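Local coordinates for protein retinol dehydratase (Spodoptera frugiperda, PDB 1FMJ) that binds retinol and adenosine-3'-5'-diphosphate in a sulfotransferase fold and acts as a dehydratase, probably turning over retinol by way of sulfate transfer, at residues A[61-75]-A[177-190]. Residues are numbered along the deposited sequence; the frame is centred on the assembly and turned at random.
Sequences LRPTDVFVASYQRSG and TVKMVYLARDPRDV. With A3P (adenosine-3'-5'-diphosphate), chain G.
Arg185 reaches across to the loop after strand 66-70, and its NH1 donates to Arg73 O at 3.0 Å, nearly within the guanidinium plane. The far end of the guanidinium grips the nucleotide: NH2 donates to O3P of adenosine-3'-5'-diphosphate at 2.8 Å, and NH1 also donates to O3'. With CG anti to the backbone N (chi1 -176°) and the chain extended as far as NE, the side chain runs along Ser74, its CB against the serine CA and CB, before its head meets the 3'-phosphate. At the other phosphate, Gly75 N donates to O5P at 3.1 Å, while Arg73 bends back so that its guanidinium lies with one face under C5'. Its NE and NH2 are held by Ser193 OG and Phe310 O.

Val190 of helix 187-200 puts CG1 at the edge of the Tyr71 ring, 3.5 Å from CD2. Ser74 OG donates to Tyr71 O and accepts a hydrogen bond from a water that accepts from Arg185 N. A second water accepts from Tyr71 N and donates to Leu183 O where the two strands part.

This is the P-loop-type nucleotide site of sulfotransferases: strand 66-70 is central in a five-stranded parallel sheet, and its loop leads through Gly75, the N-cap residue, into helix 76-87, whose N-terminal end faces the 5'-phosphate. Strand 179-184 lies beside it, bonded alternately from Phe67 N to Lys179 O (2.8 Å) through to Leu183 N and Ala69 O (3.0 Å). On one face, the Met180 methyl CE sits 3.8 Å from Phe67 CB, and the Tyr182 ring turns a face to Ser70 CA in a CH-pi contact. Farther from the nucleotide, Val178 wedges CG1 against Asp65 CB and CG2 against the Phe67 ring. Asp65 OD2 accepts from Arg62 N and pairs with Arg159.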
loop_
_atom_site.group_PDB
_atom_site.type_symbol
_atom_site.label_atom_id
_atom_site.label_comp_id
_atom_site.label_asym_id
_atom_site.label_seq_id
_atom_site.Cartn_x
_atom_site.Cartn_y
_atom_site.Cartn_z
ATOM N N LEU A 61 -1.715 -20.685 -4.059
ATOM C CA LEU A 61 -0.451 -20.024 -4.348
ATOM C C LEU A 61 0.485 -20.894 -5.179
ATOM O O LEU A 61 0.377 -22.123 -5.180
ATOM C CB LEU A 61 0.228 -19.606 -3.042
ATOM C CG LEU A 61 -0.610 -18.623 -2.206
ATOM C CD1 LEU A 61 0.136 -18.277 -0.938
ATOM C CD2 LEU A 61 -0.896 -17.355 -3.011
ATOM N N ARG A 62 1.405 -20.232 -5.876
ATOM C CA ARG A 62 2.362 -20.889 -6.751
ATOM C C ARG A 62 3.791 -20.531 -6.364
ATOM O O ARG A 62 4.054 -19.416 -5.918
ATOM C CB ARG A 62 2.095 -20.456 -8.187
ATOM C CG ARG A 62 0.617 -20.527 -8.552
ATOM C CD ARG A 62 0.354 -19.979 -9.945
ATOM N NE ARG A 62 -1.056 -20.078 -10.309
ATOM C CZ ARG A 62 -1.600 -19.482 -11.365
ATOM N NH1 ARG A 62 -0.856 -18.741 -12.169
ATOM N NH2 ARG A 62 -2.894 -19.617 -11.611
ATOM N N PRO A 63 4.735 -21.476 -6.541
ATOM C CA PRO A 63 6.148 -21.269 -6.209
ATOM C C PRO A 63 6.822 -20.110 -6.935
ATOM O O PRO A 63 7.831 -19.600 -6.460
ATOM C CB PRO A 63 6.787 -22.619 -6.536
ATOM C CG PRO A 63 5.910 -23.158 -7.628
ATOM C CD PRO A 63 4.528 -22.816 -7.122
ATOM N N THR A 64 6.276 -19.686 -8.075
ATOM C CA THR A 64 6.878 -18.571 -8.811
ATOM C C THR A 64 6.231 -17.233 -8.467
ATOM O O THR A 64 6.607 -16.204 -9.017
ATOM C CB THR A 64 6.801 -18.758 -10.346
ATOM O OG1 THR A 64 5.435 -18.932 -10.737
ATOM C CG2 THR A 64 7.621 -19.953 -10.786
ATOM N N ASP A 65 5.262 -17.244 -7.559
ATOM C CA ASP A 65 4.604 -16.003 -7.153
ATOM C C ASP A 65 5.577 -15.121 -6.377
ATOM O O ASP A 65 6.386 -15.621 -5.595
ATOM C CB ASP A 65 3.408 -16.281 -6.230
ATOM C CG ASP A 65 2.241 -16.914 -6.944
ATOM O OD1 ASP A 65 2.291 -17.023 -8.180
ATOM O OD2 ASP A 65 1.264 -17.298 -6.262
ATOM N N VAL A 66 5.496 -13.812 -6.587
ATOM C CA VAL A 66 6.336 -12.886 -5.847
ATOM C C VAL A 66 5.436 -11.769 -5.346
ATOM O O VAL A 66 4.727 -11.140 -6.130
ATOM C CB VAL A 66 7.455 -12.283 -6.710
ATOM C CG1 VAL A 66 8.276 -11.301 -5.872
ATOM C CG2 VAL A 66 8.350 -13.388 -7.243
ATOM N N PHE A 67 5.458 -11.531 -4.041
ATOM C CA PHE A 67 4.616 -10.499 -3.440
ATOM C C PHE A 67 5.393 -9.303 -2.942
ATOM O O PHE A 67 6.490 -9.439 -2.409
ATOM C CB PHE A 67 3.854 -11.039 -2.222
ATOM C CG PHE A 67 2.676 -11.904 -2.548
ATOM C CD1 PHE A 67 2.836 -13.111 -3.213
ATOM C CD2 PHE A 67 1.404 -11.536 -2.120
ATOM C CE1 PHE A 67 1.747 -13.939 -3.442
ATOM C CE2 PHE A 67 0.309 -12.360 -2.344
ATOM C CZ PHE A 67 0.483 -13.568 -3.008
ATOM N N VAL A 68 4.808 -8.127 -3.113
ATOM C CA VAL A 68 5.387 -6.909 -2.585
ATOM C C VAL A 68 4.269 -6.436 -1.662
ATOM O O VAL A 68 3.162 -6.104 -2.115
ATOM C CB VAL A 68 5.668 -5.876 -3.681
ATOM C CG1 VAL A 68 6.220 -4.606 -3.054
ATOM C CG2 VAL A 68 6.675 -6.447 -4.672
ATOM N N ALA A 69 4.552 -6.445 -0.365
ATOM C CA ALA A 69 3.568 -6.074 0.637
ATOM C C ALA A 69 4.085 -4.950 1.510
ATOM O O ALA A 69 5.290 -4.708 1.581
ATOM C CB ALA A 69 3.221 -7.294 1.497
ATOM N N SER A 70 3.171 -4.272 2.183
ATOM C CA SER A 70 3.559 -3.155 3.032
ATOM C C SER A 70 2.341 -2.449 3.556
ATOM O O SER A 70 1.229 -2.685 3.083
ATOM C CB SER A 70 4.316 -2.123 2.203
ATOM O OG SER A 70 3.421 -1.585 1.238
ATOM N N TYR A 71 2.545 -1.583 4.543
ATOM C CA TYR A 71 1.440 -0.762 4.990
ATOM C C TYR A 71 1.588 0.333 3.920
ATOM O O TYR A 71 2.711 0.723 3.595
ATOM C CB TYR A 71 1.659 -0.156 6.369
ATOM C CG TYR A 71 0.508 0.758 6.691
ATOM C CD1 TYR A 71 -0.701 0.244 7.155
ATOM C CD2 TYR A 71 0.563 2.108 6.357
ATOM C CE1 TYR A 71 -1.836 1.050 7.262
ATOM C CE2 TYR A 71 -0.559 2.918 6.457
ATOM C CZ TYR A 71 -1.756 2.381 6.902
ATOM O OH TYR A 71 -2.884 3.165 6.909
ATOM N N GLN A 72 0.488 0.828 3.376
ATOM C CA GLN A 72 0.571 1.823 2.302
ATOM C C GLN A 72 1.456 3.045 2.529
ATOM O O GLN A 72 1.594 3.536 3.649
ATOM C CB GLN A 72 -0.829 2.300 1.901
ATOM C CG GLN A 72 -1.610 3.002 3.009
ATOM C CD GLN A 72 -2.734 3.874 2.455
ATOM O OE1 GLN A 72 -2.657 5.107 2.486
ATOM N NE2 GLN A 72 -3.776 3.237 1.935
ATOM N N ARG A 73 2.049 3.515 1.431
ATOM C CA ARG A 73 2.914 4.693 1.404
ATOM C C ARG A 73 4.247 4.457 2.094
ATOM O O ARG A 73 4.869 5.386 2.596
ATOM C CB ARG A 73 2.185 5.890 2.039
ATOM C CG ARG A 73 0.812 6.158 1.421
ATOM C CD ARG A 73 0.877 6.249 -0.104
ATOM N NE ARG A 73 1.415 7.524 -0.592
ATOM C CZ ARG A 73 1.758 7.741 -1.857
ATOM N NH1 ARG A 73 1.625 6.768 -2.739
ATOM N NH2 ARG A 73 2.200 8.931 -2.253
ATOM N N SER A 74 4.685 3.204 2.098
ATOM C CA SER A 74 5.939 2.833 2.733
ATOM C C SER A 74 7.042 2.486 1.751
ATOM O O SER A 74 8.109 2.034 2.162
ATOM C CB SER A 74 5.716 1.642 3.662
ATOM O OG SER A 74 4.812 1.973 4.696
ATOM N N GLY A 75 6.791 2.677 0.461
ATOM C CA GLY A 75 7.807 2.364 -0.538
ATOM C C GLY A 75 7.488 1.188 -1.450
ATOM O O GLY A 75 8.382 0.586 -2.044
ATOM N N THR A 177 5.445 -21.200 0.153
ATOM C CA THR A 177 5.362 -21.279 -1.299
ATOM C C THR A 177 5.881 -20.070 -2.067
ATOM O O THR A 177 6.600 -20.213 -3.059
ATOM C CB THR A 177 3.906 -21.514 -1.735
ATOM O OG1 THR A 177 3.368 -22.625 -1.009
ATOM C CG2 THR A 177 3.837 -21.800 -3.233
ATOM N N VAL A 178 5.520 -18.879 -1.609
ATOM C CA VAL A 178 5.907 -17.665 -2.313
ATOM C C VAL A 178 6.946 -16.799 -1.627
ATOM O O VAL A 178 7.186 -16.920 -0.424
ATOM C CB VAL A 178 4.652 -16.795 -2.599
ATOM C CG1 VAL A 178 3.555 -17.668 -3.168
ATOM C CG2 VAL A 178 4.162 -16.110 -1.319
ATOM N N LYS A 179 7.571 -15.931 -2.412
ATOM C CA LYS A 179 8.553 -15.007 -1.882
ATOM C C LYS A 179 7.838 -13.675 -1.679
ATOM O O LYS A 179 6.925 -13.323 -2.433
ATOM C CB LYS A 179 9.729 -14.855 -2.848
ATOM C CG LYS A 179 10.559 -16.124 -2.953
ATOM C CD LYS A 179 11.764 -15.956 -3.850
ATOM C CE LYS A 179 12.497 -17.278 -3.991
ATOM N NZ LYS A 179 12.871 -17.840 -2.655
ATOM N N MET A 180 8.243 -12.943 -0.651
ATOM C CA MET A 180 7.627 -11.661 -0.336
ATOM C C MET A 180 8.643 -10.641 0.140
ATOM O O MET A 180 9.566 -10.972 0.889
ATOM C CB MET A 180 6.555 -11.846 0.750
ATOM C CG MET A 180 6.018 -10.534 1.360
ATOM S SD MET A 180 4.674 -10.782 2.582
ATOM C CE MET A 180 3.357 -11.311 1.490
ATOM N N VAL A 181 8.481 -9.402 -0.320
ATOM C CA VAL A 181 9.342 -8.306 0.106
ATOM C C VAL A 181 8.391 -7.357 0.813
ATOM O O VAL A 181 7.458 -6.840 0.206
ATOM C CB VAL A 181 10.000 -7.570 -1.079
ATOM C CG1 VAL A 181 10.943 -6.490 -0.550
ATOM C CG2 VAL A 181 10.780 -8.555 -1.936
ATOM N N TYR A 182 8.615 -7.140 2.100
ATOM C CA TYR A 182 7.748 -6.267 2.861
ATOM C C TYR A 182 8.478 -4.994 3.232
ATOM O O TYR A 182 9.588 -5.024 3.774
ATOM C CB TYR A 182 7.263 -6.977 4.120
ATOM C CG TYR A 182 6.346 -6.149 4.984
ATOM C CD1 TYR A 182 4.968 -6.325 4.939
ATOM C CD2 TYR A 182 6.862 -5.205 5.874
ATOM C CE1 TYR A 182 4.113 -5.585 5.767
ATOM C CE2 TYR A 182 6.026 -4.461 6.700
ATOM C CZ TYR A 182 4.655 -4.659 6.646
ATOM O OH TYR A 182 3.839 -3.953 7.504
ATOM N N LEU A 183 7.842 -3.872 2.932
ATOM C CA LEU A 183 8.413 -2.569 3.232
ATOM C C LEU A 183 7.745 -1.899 4.422
ATOM O O LEU A 183 6.516 -1.939 4.567
ATOM C CB LEU A 183 8.307 -1.653 2.014
ATOM C CG LEU A 183 9.558 -1.522 1.134
ATOM C CD1 LEU A 183 10.682 -0.880 1.935
ATOM C CD2 LEU A 183 9.980 -2.892 0.616
ATOM N N ALA A 184 8.579 -1.301 5.272
ATOM C CA ALA A 184 8.141 -0.572 6.457
ATOM C C ALA A 184 8.790 0.802 6.370
ATOM O O ALA A 184 9.835 0.968 5.743
ATOM C CB ALA A 184 8.579 -1.281 7.731
ATOM N N ARG A 185 8.168 1.786 6.999
ATOM C CA ARG A 185 8.669 3.151 6.962
ATOM C C ARG A 185 8.225 3.849 8.241
ATOM O O ARG A 185 7.192 3.502 8.810
ATOM C CB ARG A 185 8.071 3.865 5.745
ATOM C CG ARG A 185 8.577 5.283 5.500
ATOM C CD ARG A 185 7.809 5.932 4.352
ATOM N NE ARG A 185 8.331 7.262 4.048
ATOM C CZ ARG A 185 7.809 8.095 3.154
ATOM N NH1 ARG A 185 6.731 7.747 2.449
ATOM N NH2 ARG A 185 8.377 9.281 2.960
ATOM N N ASP A 186 9.008 4.824 8.693
ATOM C CA ASP A 186 8.678 5.580 9.903
ATOM C C ASP A 186 7.189 5.909 9.801
ATOM O O ASP A 186 6.758 6.496 8.816
ATOM C CB ASP A 186 9.492 6.874 9.933
ATOM C CG ASP A 186 9.346 7.636 11.233
ATOM O OD1 ASP A 186 8.205 7.831 11.713
ATOM O OD2 ASP A 186 10.392 8.042 11.773
ATOM N N PRO A 187 6.394 5.547 10.822
ATOM C CA PRO A 187 4.945 5.782 10.871
ATOM C C PRO A 187 4.525 7.241 10.674
ATOM O O PRO A 187 3.466 7.528 10.106
ATOM C CB PRO A 187 4.547 5.281 12.263
ATOM C CG PRO A 187 5.663 4.405 12.681
ATOM C CD PRO A 187 6.879 5.043 12.118
ATOM N N ARG A 188 5.344 8.161 11.160
ATOM C CA ARG A 188 5.018 9.574 11.051
ATOM C C ARG A 188 5.022 10.083 9.611
ATOM O O ARG A 188 4.144 10.857 9.229
ATOM C CB ARG A 188 5.951 10.377 11.953
ATOM C CG ARG A 188 5.682 10.076 13.424
ATOM C CD ARG A 188 6.824 10.488 14.321
ATOM N NE ARG A 188 8.043 9.775 13.985
ATOM C CZ ARG A 188 9.154 9.822 14.707
ATOM N NH1 ARG A 188 9.195 10.553 15.810
ATOM N NH2 ARG A 188 10.221 9.135 14.323
ATOM N N ASP A 189 5.988 9.632 8.815
ATOM C CA ASP A 189 6.067 10.017 7.405
ATOM C C ASP A 189 5.002 9.269 6.598
ATOM O O ASP A 189 4.524 9.753 5.574
ATOM C CB ASP A 189 7.450 9.693 6.830
ATOM C CG ASP A 189 8.525 10.607 7.360
ATOM O OD1 ASP A 189 8.220 11.802 7.570
ATOM O OD2 ASP A 189 9.676 10.140 7.542
ATOM N N VAL A 190 4.671 8.064 7.051
ATOM C CA VAL A 190 3.644 7.252 6.417
ATOM C C VAL A 190 2.314 7.992 6.578
ATOM O O VAL A 190 1.493 8.042 5.656
ATOM C CB VAL A 190 3.529 5.852 7.103
ATOM C CG1 VAL A 190 2.295 5.129 6.614
ATOM C CG2 VAL A 190 4.769 5.011 6.808
HETATM P P1 A3P G . 6.077 10.587 0.032
HETATM O O1P A3P G . 4.627 10.844 0.094
HETATM O O2P A3P G . 6.720 11.371 -1.044
HETATM O O3P A3P G . 6.710 10.899 1.322
HETATM P P2 A3P G . 3.953 3.546 -1.824
HETATM O O4P A3P G . 4.503 3.213 -3.148
HETATM O O5P A3P G . 4.031 2.381 -0.918
HETATM O O6P A3P G . 2.546 4.019 -1.967
HETATM O "O5'" A3P G . 4.812 4.712 -1.194
HETATM C "C5'" A3P G . 4.918 5.983 -1.815
HETATM C "C4'" A3P G . 6.018 6.824 -1.160
HETATM O "O4'" A3P G . 7.282 6.477 -1.793
HETATM C "C3'" A3P G . 5.837 8.323 -1.409
HETATM O "O3'" A3P G . 6.317 9.042 -0.250
HETATM C "C2'" A3P G . 6.615 8.504 -2.696
HETATM O "O2'" A3P G . 6.897 9.832 -3.128
HETATM C "C1'" A3P G . 7.837 7.650 -2.398
HETATM N N9 A3P G . 8.588 7.292 -3.608
HETATM C C8 A3P G . 8.128 6.784 -4.813
HETATM N N7 A3P G . 9.055 6.563 -5.707
HETATM C C5 A3P G . 10.223 6.948 -5.064
HETATM C C6 A3P G . 11.606 6.970 -5.459
HETATM N N6 A3P G . 12.030 6.569 -6.661
HETATM N N1 A3P G . 12.547 7.428 -4.539
HETATM C C2 A3P G . 12.154 7.847 -3.293
HETATM N N3 A3P G . 10.876 7.875 -2.804
HETATM C C4 A3P G . 9.955 7.409 -3.748
HETATM O O HOH W 1 4.618 -1.579 6.465
HETATM O O HOH W 2 5.383 1.159 7.234
#